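Local coordinates for protein UDP-N-Acetylglucosamine 2-Epimerase (Thermus thermophilus, PDB 1V4V) that probably interconverts UDP-N-acetylglucosamine and UDP-N-acetylmannosamine by epimerising C2 of the sugar, working as a homodimer of two-domain GT-B-fold subunits, at residues L96-T101 / G119-G124; L125-L130 / A138-T143; L149-T154 / G170-G175; V234-L239 / D261-G266; L278-G283 / V294-L299. All blocks are in the same frame, centred on the assembly; numbering follows the deposited sequence. Where two conformers were deposited one is given.

Contact 1: residues L96-T101 / G119-G124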
# COMPACT_ATOMS: atom_id res chain seq x y z
N LEU A 96 7.66 10.53 -8.36
CA LEU A 96 8.57 9.40 -8.18
C LEU A 96 9.01 9.36 -6.73
O LEU A 96 9.38 10.38 -6.15
CB LEU A 96 9.81 9.55 -9.08
CG LEU A 96 9.61 9.43 -10.60
CD1 LEU A 96 10.95 9.62 -11.31
CD2 LEU A 96 9.02 8.08 -10.95
N VAL A 97 8.92 8.19 -6.12
CA VAL A 97 9.36 8.03 -4.74
C VAL A 97 10.34 6.88 -4.72
O VAL A 97 10.42 6.09 -5.67
CB VAL A 97 8.19 7.77 -3.75
CG1 VAL A 97 7.30 9.02 -3.66
CG2 VAL A 97 7.38 6.57 -4.19
N HIS A 98 11.09 6.78 -3.63
CA HIS A 98 12.10 5.75 -3.48
C HIS A 98 12.15 5.31 -2.03
O HIS A 98 11.99 6.12 -1.12
CB HIS A 98 13.47 6.30 -3.88
CG HIS A 98 14.59 5.32 -3.69
ND1 HIS A 98 15.08 4.54 -4.71
CD2 HIS A 98 15.29 4.98 -2.58
CE1 HIS A 98 16.03 3.75 -4.24
NE2 HIS A 98 16.18 4.00 -2.95
N GLY A 99 12.40 4.03 -1.81
CA GLY A 99 12.51 3.58 -0.43
C GLY A 99 11.27 3.05 0.22
O GLY A 99 10.19 2.98 -0.38
N ASP A 100 11.43 2.71 1.49
CA ASP A 100 10.36 2.10 2.28
C ASP A 100 10.00 2.85 3.55
O ASP A 100 9.43 2.26 4.47
CB ASP A 100 10.80 0.68 2.64
CG ASP A 100 11.43 -0.06 1.47
OD1 ASP A 100 12.30 -0.92 1.70
OD2 ASP A 100 11.03 0.20 0.31
N THR A 101 10.31 4.14 3.64
CA THR A 101 9.97 4.87 4.86
C THR A 101 8.49 5.24 4.93
O THR A 101 7.78 5.21 3.93
CB THR A 101 10.77 6.19 4.99
OG1 THR A 101 10.41 7.07 3.93
CG2 THR A 101 12.27 5.92 4.94
N GLY A 119 5.36 6.66 -9.34
CA GLY A 119 6.32 5.66 -9.77
C GLY A 119 7.19 5.34 -8.57
O GLY A 119 7.55 6.25 -7.82
N HIS A 120 7.52 4.07 -8.38
CA HIS A 120 8.34 3.66 -7.23
C HIS A 120 9.69 3.11 -7.70
O HIS A 120 9.74 2.04 -8.32
CB HIS A 120 7.59 2.60 -6.42
CG HIS A 120 8.16 2.37 -5.06
ND1 HIS A 120 7.70 1.37 -4.22
CD2 HIS A 120 9.12 3.02 -4.37
CE1 HIS A 120 8.35 1.43 -3.08
NE2 HIS A 120 9.21 2.42 -3.13
N VAL A 121 10.76 3.84 -7.41
CA VAL A 121 12.11 3.44 -7.80
C VAL A 121 12.70 2.40 -6.83
O VAL A 121 12.52 2.50 -5.62
CB VAL A 121 13.03 4.68 -7.88
CG1 VAL A 121 14.44 4.29 -8.33
CG2 VAL A 121 12.44 5.71 -8.85
N GLU A 122 13.39 1.42 -7.40
CA GLU A 122 14.00 0.32 -6.65
C GLU A 122 12.96 -0.45 -5.85
O GLU A 122 13.17 -0.78 -4.69
CB GLU A 122 15.10 0.83 -5.70
CG GLU A 122 16.12 -0.26 -5.35
CD GLU A 122 17.08 0.12 -4.24
OE1 GLU A 122 17.74 1.18 -4.34
OE2 GLU A 122 17.19 -0.65 -3.26
N ALA A 123 11.83 -0.74 -6.50
CA ALA A 123 10.72 -1.45 -5.88
C ALA A 123 10.74 -2.97 -6.03
O ALA A 123 11.33 -3.51 -6.97
CB ALA A 123 9.41 -0.91 -6.45
N GLY A 124 10.10 -3.66 -5.09
CA GLY A 124 10.03 -5.11 -5.18
C GLY A 124 10.74 -5.94 -4.12
O GLY A 124 10.46 -7.13 -3.99
O HOH W 1 12.48 1.50 -3.09
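Val97 and His120 face each other in the tightly packed part of this contact, where strands 94-98 and 118-121 run side by side and parallel. Val97 takes part in the ladder through both its polar backbone atoms: its N donates to Gly119 O at 2.9 Å and its O accepts from Val121 N at 2.9 Å. Gly119 belongs to the fit, since a beta-carbon there would run into Leu96 CD2, which rests 3.8 Å from Gly119 CA. The His120 ring, with CG anti to the backbone N (chi1 -165°), reaches across to the loop and gives NE2 to Gly99 O at 3.0 Å, close to the ring plane. Asp144 holds its ND1, so both ring nitrogens are engaged and the ring's rotation is fixed.

The side toward Gly99 and Glu122 is looser. There a water bridges the two segments, accepting from Gly99 N at 2.8 Å and donating to Val121 O and Glu122 O, while Glu122 OE1 approaches the edge of the His98 ring, 3.1 Å from CE1. Asp100, partly exposed, turns to Arg140. With helix 102-113 as the connection, this is a beta-alpha-beta unit of a Rossmann-like domain, its polar loops gathered at the C-terminal ends of the parallel strands.

Contact 2: residues L125-L130 / A138-T143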
# COMPACT_ATOMS: atom_id res chain seq x y z
N LEU A 125 11.65 -5.33 -3.37
CA LEU A 125 12.36 -6.08 -2.34
C LEU A 125 11.39 -6.39 -1.20
O LEU A 125 10.67 -5.51 -0.73
CB LEU A 125 13.56 -5.28 -1.84
CG LEU A 125 14.54 -4.88 -2.95
CD1 LEU A 125 15.76 -4.20 -2.34
CD2 LEU A 125 14.96 -6.11 -3.74
N ARG A 126 11.38 -7.64 -0.75
CA ARG A 126 10.48 -8.06 0.32
C ARG A 126 11.13 -8.96 1.36
O ARG A 126 12.09 -9.68 1.07
CB ARG A 126 9.28 -8.80 -0.28
CG ARG A 126 8.40 -7.96 -1.20
CD ARG A 126 7.53 -6.98 -0.42
NE ARG A 126 6.61 -6.25 -1.29
CZ ARG A 126 6.91 -5.13 -1.93
NH1 ARG A 126 8.12 -4.59 -1.81
NH2 ARG A 126 6.00 -4.54 -2.70
N SER A 127 10.58 -8.92 2.57
CA SER A 127 11.07 -9.75 3.67
C SER A 127 10.05 -10.86 3.87
O SER A 127 10.36 -11.92 4.41
CB SER A 127 11.17 -8.94 4.96
OG SER A 127 9.88 -8.63 5.47
N GLY A 128 8.82 -10.59 3.43
CA GLY A 128 7.75 -11.56 3.57
C GLY A 128 7.20 -11.58 4.99
O GLY A 128 6.43 -12.47 5.36
N ASN A 129 7.59 -10.59 5.79
CA ASN A 129 7.14 -10.52 7.17
C ASN A 129 6.77 -9.09 7.57
O ASN A 129 7.64 -8.22 7.65
CB ASN A 129 8.24 -11.03 8.11
CG ASN A 129 7.76 -11.23 9.53
OD1 ASN A 129 6.87 -10.53 10.01
ND2 ASN A 129 8.37 -12.19 10.22
N LEU A 130 5.49 -8.85 7.84
CA LEU A 130 5.02 -7.52 8.24
C LEU A 130 5.58 -7.06 9.59
O LEU A 130 5.49 -5.88 9.93
CB LEU A 130 3.49 -7.47 8.29
CG LEU A 130 2.75 -7.48 6.96
CD1 LEU A 130 1.26 -7.57 7.22
CD2 LEU A 130 3.07 -6.21 6.18
N ALA A 138 5.58 -3.17 5.47
CA ALA A 138 4.22 -2.69 5.23
C ALA A 138 4.29 -1.43 4.37
O ALA A 138 3.53 -1.29 3.41
CB ALA A 138 3.53 -2.37 6.56
N ASN A 139 5.20 -0.52 4.69
CA ASN A 139 5.31 0.71 3.92
C ASN A 139 5.48 0.46 2.42
O ASN A 139 4.78 1.08 1.60
CB ASN A 139 6.50 1.57 4.39
CG ASN A 139 6.27 2.19 5.76
OD1 ASN A 139 5.14 2.31 6.23
ND2 ASN A 139 7.36 2.61 6.40
N ARG A 140 6.39 -0.44 2.06
CA ARG A 140 6.61 -0.69 0.64
C ARG A 140 5.46 -1.41 -0.04
O ARG A 140 5.15 -1.12 -1.19
CB ARG A 140 7.94 -1.42 0.42
CG ARG A 140 8.19 -2.63 1.29
CD ARG A 140 9.70 -2.90 1.33
NE ARG A 140 10.02 -4.10 2.09
CZ ARG A 140 11.25 -4.40 2.52
NH1 ARG A 140 11.46 -5.51 3.21
NH2 ARG A 140 12.26 -3.57 2.28
N ARG A 141 4.80 -2.32 0.68
CA ARG A 141 3.67 -3.01 0.09
C ARG A 141 2.52 -2.03 -0.13
O ARG A 141 1.85 -2.07 -1.17
CB ARG A 141 3.22 -4.17 0.99
CG ARG A 141 4.20 -5.34 0.96
CD ARG A 141 3.75 -6.45 1.90
NE ARG A 141 2.40 -6.91 1.58
CZ ARG A 141 1.75 -7.85 2.25
NH1 ARG A 141 2.34 -8.44 3.29
NH2 ARG A 141 0.52 -8.18 1.91
N LEU A 142 2.30 -1.14 0.84
CA LEU A 142 1.24 -0.13 0.73
C LEU A 142 1.55 0.79 -0.45
O LEU A 142 0.68 1.07 -1.27
CB LEU A 142 1.15 0.69 2.02
CG LEU A 142 0.60 -0.02 3.27
CD1 LEU A 142 0.81 0.87 4.49
CD2 LEU A 142 -0.89 -0.34 3.08
N THR A 143 2.79 1.27 -0.52
CA THR A 143 3.19 2.15 -1.61
C THR A 143 2.96 1.50 -2.97
O THR A 143 2.47 2.15 -3.90
CB THR A 143 4.67 2.55 -1.49
OG1 THR A 143 4.88 3.25 -0.26
CG2 THR A 143 5.08 3.46 -2.66
O HOH W 2 6.32 -3.85 8.32
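Arg126 and Arg140 run antiparallel alongside one another, their guanidinium planes only 9° apart, as the loop 125-130 folds back on helix 136-146. Arg140 can be followed outward. Its CB lies 3.9 Å from Arg126 NH1, and CG, set between the backbone N and carbonyl carbon (chi1 48°), comes to 3.7 Å from the same nitrogen. CD then passes 3.5 Å from Leu125 O. NE is 3.2 Å from Leu125 O, but that oxygen lies over the guanidinium face and the angle is too poor for a hydrogen bond; NE pairs with Glu137 instead. At the tip, NH1 merely comes near Ser127 N, 3.6 Å away, a donor that is itself hydrogen-bonded to Glu137, and NH2 binds Asp100.

Leu125 O is taken by Arg126 NH1 at 2.9 Å, while Arg126 NE, which lies 3.4 Å from Arg141 CG, pairs with Glu164 and NH2 with Asp144. An alanine in place of Arg126 would probably leave Asp144 and Glu164 without their salt bridges to this side chain and open a gap beside the methylenes of Arg140 and Arg141. Farther along, Leu130 CD2 packs on Ala138, next to Val145 and Phe112 of the second subunit. The like charges of Arg126 and Arg140 can therefore lie close together, probably because the surrounding carboxylates of Asp100, Glu137, Asp144 and Glu164 offset them.

Contact 3: residues L149-T154 / G170-G175; sequences LDFAPT and GILVTG
Asp150 and Leu172 lie at the heart of a parallel strand pair that completes the beta-alpha-beta unit of strand 149-152, helix 155-162 and strand 171-173, at the end of the seven-stranded sheet, where the C-terminal residues Asp373 and Trp374 bond to Val173. The hydrogen bonds zigzag between the chains. Gly170 O accepts from Asp150 N, and Leu172 uses both its polar backbone atoms, N giving to Asp150 O at 2.9 Å and O receiving Ala152 N on a more bent path of 140°. Thr174 N closes the series on Ala152 O at 2.8 Å.

Weaker CA-H...O contacts fill the intervals, among them Val173 CA to Ala152 O at 3.3 Å.

Apolar contacts gather on the face bearing Phe151 and Leu172. Leu172 CD2 meets the edge of the Phe151 ring, 3.9 Å from CD1, and Thr174 CG2 comes to the same edge at 3.8 Å. Both approach near the ring plane, while Met356 and Val357 of helix 353-364 lie against this group.

Among the polar side chains, Thr174 sets OG1 between the backbone N and carbonyl carbon (chi1 65°). That hydroxyl donates to Gly175 O at 2.8 Å, in the carbonyl plane on a lone pair, and accepts from a water. A valine here would probably leave Gly175 O and the bridging water without their hydroxyl partner. The water's second bond is donated to Phe151 O, at 3.1 Å.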
# COMPACT_ATOMS: atom_id res chain seq x y z
N LEU A 149 3.78 2.75 -11.98
CA LEU A 149 4.91 2.05 -12.57
C LEU A 149 5.94 1.71 -11.49
O LEU A 149 6.38 2.59 -10.75
CB LEU A 149 5.56 2.92 -13.65
CG LEU A 149 6.70 2.31 -14.48
CD1 LEU A 149 6.29 0.95 -15.02
CD2 LEU A 149 7.06 3.26 -15.62
N ASP A 150 6.28 0.43 -11.40
CA ASP A 150 7.28 -0.03 -10.44
C ASP A 150 8.57 -0.29 -11.20
O ASP A 150 8.57 -0.99 -12.21
CB ASP A 150 6.83 -1.33 -9.77
CG ASP A 150 5.90 -1.09 -8.60
OD1 ASP A 150 4.93 -1.86 -8.46
OD2 ASP A 150 6.15 -0.15 -7.82
N PHE A 151 9.67 0.28 -10.70
CA PHE A 151 10.97 0.09 -11.31
C PHE A 151 11.72 -0.90 -10.43
O PHE A 151 12.28 -0.54 -9.40
CB PHE A 151 11.70 1.43 -11.38
CG PHE A 151 10.96 2.48 -12.17
CD1 PHE A 151 11.02 2.47 -13.56
CD2 PHE A 151 10.20 3.45 -11.53
CE1 PHE A 151 10.32 3.43 -14.31
CE2 PHE A 151 9.49 4.40 -12.27
CZ PHE A 151 9.55 4.40 -13.66
N ALA A 152 11.70 -2.17 -10.83
CA ALA A 152 12.35 -3.24 -10.08
C ALA A 152 13.83 -3.36 -10.41
O ALA A 152 14.22 -3.38 -11.57
CB ALA A 152 11.65 -4.56 -10.36
N PRO A 153 14.68 -3.45 -9.37
CA PRO A 153 16.12 -3.57 -9.60
C PRO A 153 16.54 -4.93 -10.17
O PRO A 153 17.52 -5.02 -10.89
CB PRO A 153 16.71 -3.31 -8.22
CG PRO A 153 15.66 -3.90 -7.31
CD PRO A 153 14.38 -3.39 -7.93
N THR A 154 15.77 -5.97 -9.85
CA THR A 154 16.10 -7.32 -10.29
C THR A 154 14.87 -8.12 -10.72
O THR A 154 13.73 -7.74 -10.44
CB THR A 154 16.74 -8.13 -9.15
OG1 THR A 154 15.78 -8.28 -8.09
CG2 THR A 154 17.98 -7.42 -8.61
N GLY A 170 2.86 -2.88 -15.66
CA GLY A 170 3.17 -1.91 -14.63
C GLY A 170 4.52 -2.11 -13.96
O GLY A 170 4.81 -1.47 -12.95
N ILE A 171 5.34 -3.01 -14.51
CA ILE A 171 6.66 -3.27 -13.94
C ILE A 171 7.75 -3.20 -15.01
O ILE A 171 7.59 -3.73 -16.11
CB ILE A 171 6.73 -4.68 -13.32
CG1 ILE A 171 5.62 -4.86 -12.28
CG2 ILE A 171 8.10 -4.89 -12.68
CD1 ILE A 171 5.44 -6.29 -11.83
N LEU A 172 8.85 -2.54 -14.67
CA LEU A 172 10.00 -2.40 -15.56
C LEU A 172 11.24 -2.79 -14.77
O LEU A 172 11.47 -2.25 -13.69
CB LEU A 172 10.13 -0.95 -16.04
CG LEU A 172 11.32 -0.61 -16.94
CD1 LEU A 172 11.14 -1.27 -18.30
CD2 LEU A 172 11.43 0.90 -17.11
N VAL A 173 12.02 -3.74 -15.27
CA VAL A 173 13.25 -4.15 -14.58
C VAL A 173 14.32 -3.18 -15.08
O VAL A 173 14.65 -3.16 -16.26
CB VAL A 173 13.65 -5.59 -14.93
CG1 VAL A 173 14.95 -5.95 -14.25
CG2 VAL A 173 12.55 -6.55 -14.49
N THR A 174 14.87 -2.39 -14.16
CA THR A 174 15.84 -1.37 -14.53
C THR A 174 17.29 -1.58 -14.09
O THR A 174 18.20 -0.98 -14.66
CB THR A 174 15.42 -0.01 -13.96
OG1 THR A 174 15.45 -0.08 -12.52
CG2 THR A 174 14.00 0.34 -14.40
N GLY A 175 17.49 -2.43 -13.09
CA GLY A 175 18.83 -2.60 -12.55
C GLY A 175 18.91 -1.51 -11.49
O GLY A 175 17.94 -0.77 -11.32
O HOH W 3 14.97 0.99 -9.87

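Contact 4: residues V234-L239 / D261-G266; sequences VYPVHL and DPLEYG
Val237 O is the polar atom about which this contact gathers: the ring of Pro262 presses on it, CD at 3.3 Å and CG at 3.6 Å, while Arg244 NH2 supplies its hydrogen bond. The same NH2 forms a salt bridge with Asp261 OD2, and Arg244 NE takes His238 O, so one guanidinium from helix 241-251 ties both segments together.

Around this point the contact is mostly apolar. Pro262 CG lies 3.9 Å from His238 CA, and its CD lies 4.2 Å from Leu239 CG on the more exposed side. Deeper in, Pro236 closes strand 232-236, and its CB and CG meet the other segment. Leu263 has CG anti to its carbonyl carbon (chi1 -57°), and its branch crosses the proline ring at a slant, bringing CD1 to 3.7 Å from Pro236 CG. Pro236 CB also stands 3.8 Å from Asp261 O. Met268, in the helix that Glu264 precedes as N-cap residue, packs on both Pro236 and Leu263.

Neither proline has an N-H to offer, and the two segments are joined directly by apolar packing as the paired strands run out into loops. A polar link between the segments is supplied by Arg244, whose charge is met by Asp261.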
# COMPACT_ATOMS: atom_id res chain seq x y z
N VAL A 234 46.80 4.30 -1.90
CA VAL A 234 46.06 5.35 -1.21
C VAL A 234 45.03 4.75 -0.28
O VAL A 234 44.11 4.05 -0.72
CB VAL A 234 45.40 6.30 -2.22
CG1 VAL A 234 44.76 7.47 -1.50
CG2 VAL A 234 46.45 6.79 -3.22
N TYR A 235 45.17 5.07 1.00
CA TYR A 235 44.33 4.52 2.04
C TYR A 235 43.65 5.56 2.95
O TYR A 235 44.28 6.11 3.85
CB TYR A 235 45.21 3.58 2.88
CG TYR A 235 44.57 2.84 4.04
CD1 TYR A 235 43.19 2.85 4.26
CD2 TYR A 235 45.36 2.08 4.90
CE1 TYR A 235 42.62 2.13 5.31
CE2 TYR A 235 44.80 1.36 5.96
CZ TYR A 235 43.44 1.38 6.15
OH TYR A 235 42.90 0.65 7.18
N PRO A 236 42.36 5.85 2.70
CA PRO A 236 41.63 6.81 3.54
C PRO A 236 41.28 6.02 4.80
O PRO A 236 40.38 5.19 4.78
CB PRO A 236 40.39 7.14 2.71
CG PRO A 236 40.82 6.82 1.29
CD PRO A 236 41.59 5.55 1.48
N VAL A 237 42.01 6.25 5.89
CA VAL A 237 41.79 5.52 7.13
C VAL A 237 40.65 6.06 7.99
O VAL A 237 40.58 7.25 8.26
CB VAL A 237 43.07 5.49 7.98
CG1 VAL A 237 42.92 4.51 9.14
CG2 VAL A 237 44.26 5.12 7.12
N HIS A 238 39.76 5.17 8.44
CA HIS A 238 38.66 5.61 9.29
C HIS A 238 39.19 6.25 10.58
O HIS A 238 40.28 5.94 11.05
CB HIS A 238 37.73 4.44 9.62
CG HIS A 238 36.73 4.15 8.54
ND1 HIS A 238 37.09 3.61 7.32
CD2 HIS A 238 35.40 4.39 8.48
CE1 HIS A 238 36.01 3.53 6.55
NE2 HIS A 238 34.98 3.99 7.23
N LEU A 239 38.39 7.16 11.14
CA LEU A 239 38.76 7.89 12.35
C LEU A 239 38.88 7.08 13.64
O LEU A 239 39.58 7.49 14.56
CB LEU A 239 37.79 9.05 12.57
CG LEU A 239 37.82 10.15 11.51
CD1 LEU A 239 36.70 11.14 11.76
CD2 LEU A 239 39.17 10.84 11.54
N ASP A 261 42.41 10.98 5.49
CA ASP A 261 41.24 10.95 6.36
C ASP A 261 40.10 10.53 5.45
O ASP A 261 40.22 10.62 4.22
CB ASP A 261 40.95 12.34 6.94
CG ASP A 261 41.87 12.70 8.10
OD1 ASP A 261 41.88 13.89 8.50
OD2 ASP A 261 42.58 11.81 8.61
N PRO A 262 38.98 10.05 6.01
CA PRO A 262 37.84 9.62 5.20
C PRO A 262 37.46 10.65 4.12
O PRO A 262 37.42 11.85 4.38
CB PRO A 262 36.75 9.43 6.24
CG PRO A 262 37.52 8.89 7.41
CD PRO A 262 38.73 9.81 7.44
N LEU A 263 37.20 10.16 2.92
CA LEU A 263 36.85 11.02 1.80
C LEU A 263 35.34 11.16 1.59
O LEU A 263 34.56 10.34 2.09
CB LEU A 263 37.48 10.48 0.51
CG LEU A 263 39.00 10.29 0.47
CD1 LEU A 263 39.38 9.56 -0.81
CD2 LEU A 263 39.70 11.63 0.55
N GLU A 264 34.94 12.19 0.86
CA GLU A 264 33.53 12.41 0.57
C GLU A 264 33.15 11.47 -0.57
O GLU A 264 34.01 11.00 -1.30
CB GLU A 264 33.29 13.87 0.16
CG GLU A 264 33.76 14.88 1.19
CD GLU A 264 33.31 16.29 0.87
OE1 GLU A 264 32.08 16.54 0.85
OE2 GLU A 264 34.18 17.16 0.64
N TYR A 265 31.85 11.21 -0.71
CA TYR A 265 31.36 10.31 -1.75
C TYR A 265 32.04 10.53 -3.11
O TYR A 265 32.60 9.59 -3.68
CB TYR A 265 29.85 10.47 -1.91
CG TYR A 265 29.20 9.40 -2.76
CD1 TYR A 265 29.31 8.05 -2.41
CD2 TYR A 265 28.48 9.73 -3.90
CE1 TYR A 265 28.71 7.06 -3.18
CE2 TYR A 265 27.87 8.74 -4.68
CZ TYR A 265 27.99 7.41 -4.31
OH TYR A 265 27.40 6.42 -5.07
N GLY A 266 31.99 11.75 -3.61
CA GLY A 266 32.59 12.05 -4.90
C GLY A 266 34.09 11.89 -5.00
O GLY A 266 34.60 11.34 -5.98

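Contact 5: residues L278-G283 / V294-L299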
# COMPACT_ATOMS: atom_id res chain seq x y z
N LEU A 278 41.12 -2.06 -6.26
CA LEU A 278 40.57 -1.66 -4.97
C LEU A 278 40.76 -2.83 -4.01
O LEU A 278 40.38 -3.96 -4.32
CB LEU A 278 39.07 -1.34 -5.06
CG LEU A 278 38.41 -1.21 -3.68
CD1 LEU A 278 38.98 0.02 -2.96
CD2 LEU A 278 36.89 -1.10 -3.82
N VAL A 279 41.36 -2.55 -2.85
CA VAL A 279 41.56 -3.56 -1.82
C VAL A 279 40.62 -3.14 -0.70
O VAL A 279 40.70 -2.00 -0.22
CB VAL A 279 43.01 -3.56 -1.29
CG1 VAL A 279 43.15 -4.58 -0.15
CG2 VAL A 279 43.98 -3.89 -2.42
N THR A 280 39.72 -4.02 -0.28
CA THR A 280 38.78 -3.63 0.78
C THR A 280 38.21 -4.83 1.53
O THR A 280 38.45 -5.98 1.17
CB THR A 280 37.60 -2.84 0.17
OG1 THR A 280 36.75 -2.36 1.22
CG2 THR A 280 36.77 -3.74 -0.75
N ASP A 281 37.46 -4.54 2.59
CA ASP A 281 36.80 -5.59 3.36
C ASP A 281 35.35 -5.16 3.55
O ASP A 281 34.61 -5.73 4.35
CB ASP A 281 37.48 -5.82 4.71
CG ASP A 281 37.39 -4.62 5.64
OD1 ASP A 281 37.86 -4.75 6.79
OD2 ASP A 281 36.88 -3.56 5.23
N SER A 282 34.96 -4.15 2.77
CA SER A 282 33.62 -3.60 2.82
C SER A 282 32.76 -4.01 1.62
O SER A 282 33.17 -3.85 0.48
CB SER A 282 33.69 -2.07 2.87
OG SER A 282 32.44 -1.49 2.53
N GLY A 283 31.57 -4.52 1.90
CA GLY A 283 30.68 -4.93 0.82
C GLY A 283 30.23 -3.73 0.00
O GLY A 283 30.14 -3.80 -1.22
N VAL A 294 36.21 -1.26 -11.68
CA VAL A 294 37.52 -1.36 -11.04
C VAL A 294 37.63 -2.71 -10.35
O VAL A 294 36.76 -3.09 -9.57
CB VAL A 294 37.70 -0.24 -10.00
CG1 VAL A 294 39.05 -0.39 -9.29
CG2 VAL A 294 37.62 1.12 -10.68
N PRO A 295 38.70 -3.47 -10.65
CA PRO A 295 38.90 -4.79 -10.04
C PRO A 295 38.93 -4.65 -8.52
O PRO A 295 39.48 -3.68 -8.00
CB PRO A 295 40.27 -5.23 -10.57
CG PRO A 295 40.37 -4.51 -11.90
CD PRO A 295 39.82 -3.14 -11.56
N VAL A 296 38.34 -5.61 -7.82
CA VAL A 296 38.32 -5.55 -6.36
C VAL A 296 38.81 -6.83 -5.70
O VAL A 296 38.40 -7.93 -6.06
CB VAL A 296 36.89 -5.30 -5.83
CG1 VAL A 296 36.91 -5.22 -4.30
CG2 VAL A 296 36.31 -4.04 -6.44
N VAL A 297 39.71 -6.67 -4.73
CA VAL A 297 40.20 -7.80 -3.95
C VAL A 297 39.62 -7.61 -2.55
O VAL A 297 39.78 -6.55 -1.94
CB VAL A 297 41.74 -7.87 -3.90
CG1 VAL A 297 42.18 -8.93 -2.90
CG2 VAL A 297 42.28 -8.20 -5.26
N VAL A 298 38.93 -8.63 -2.06
CA VAL A 298 38.29 -8.57 -0.75
C VAL A 298 39.07 -9.30 0.33
O VAL A 298 39.38 -10.48 0.20
CB VAL A 298 36.86 -9.17 -0.83
CG1 VAL A 298 36.17 -9.10 0.55
CG2 VAL A 298 36.04 -8.41 -1.87
N LEU A 299 39.39 -8.58 1.40
CA LEU A 299 40.14 -9.14 2.50
C LEU A 299 39.21 -9.83 3.50
O LEU A 299 39.06 -9.40 4.64
CB LEU A 299 40.96 -8.04 3.19
CG LEU A 299 42.40 -7.85 2.70
CD1 LEU A 299 42.51 -8.09 1.20
CD2 LEU A 299 42.87 -6.45 3.06
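In the beta-alpha-beta unit of strand 275-280, helix 283-291 and strand 296-298, Leu278 and Val296 open a parallel pairing buried in the six-stranded sheet. The hydrogen-bond ladder has four rungs. Leu278 takes part in two of them, its N donating to Pro295 O and its O accepting from Val297 N at 2.8 Å. Thr280 makes the other two: its N donates to Val297 O, and its O accepts from Leu299 N at 2.8 Å.

On one face the side chains of Leu278 and Val296 run abreast, CD2 to CG2 4.0 Å apart. Val296 CG1 also meets Thr280 CG2 at 3.8 Å. Thr280 carries OG1 anti to its backbone N (chi1 -175°), which places that oxygen to receive Ser282 N at 3.0 Å in an ST turn. Across the sheet, Val279 CG1 fits against the fork of Leu299, 3.7 Å from CD2.

Past the strand, Asp281 sends both carboxylate oxygens to the loop following strand 200-203: OD1 receives Arg207 N and Asn210 ND2, OD2 receives His206 N. Leu299 O takes Asn210 ND2 as well, so one amide links the ends of both strands. Ser282 then caps helix 283-291 through OG to Leu285 N, the strand-turn-helix passage of a Rossmann-like domain.

Read from the N terminus, the five contacts follow in series: each loop closes before the next opens, and none nests or crosses. Contact 1 closes the crossover through helix 102-113, contact 2 the short turn into helix 136-146, and contact 3 the crossover through helix 155-162. These three touch one another. Asp100 to Arg140, a salt bridge, ties the first pair of strands to helix 136-146, which also meets the second subunit, and Ala123 N to Phe151 O joins the second pair to the first. Contacts 4 and 5 serve the second sheet, their centres about 15 Å apart; contact 4 spans helix 241-251 and strand 257-260, contact 5 helix 283-291. Contacts 1 and 5, in different domains, have centres about 29 Å apart.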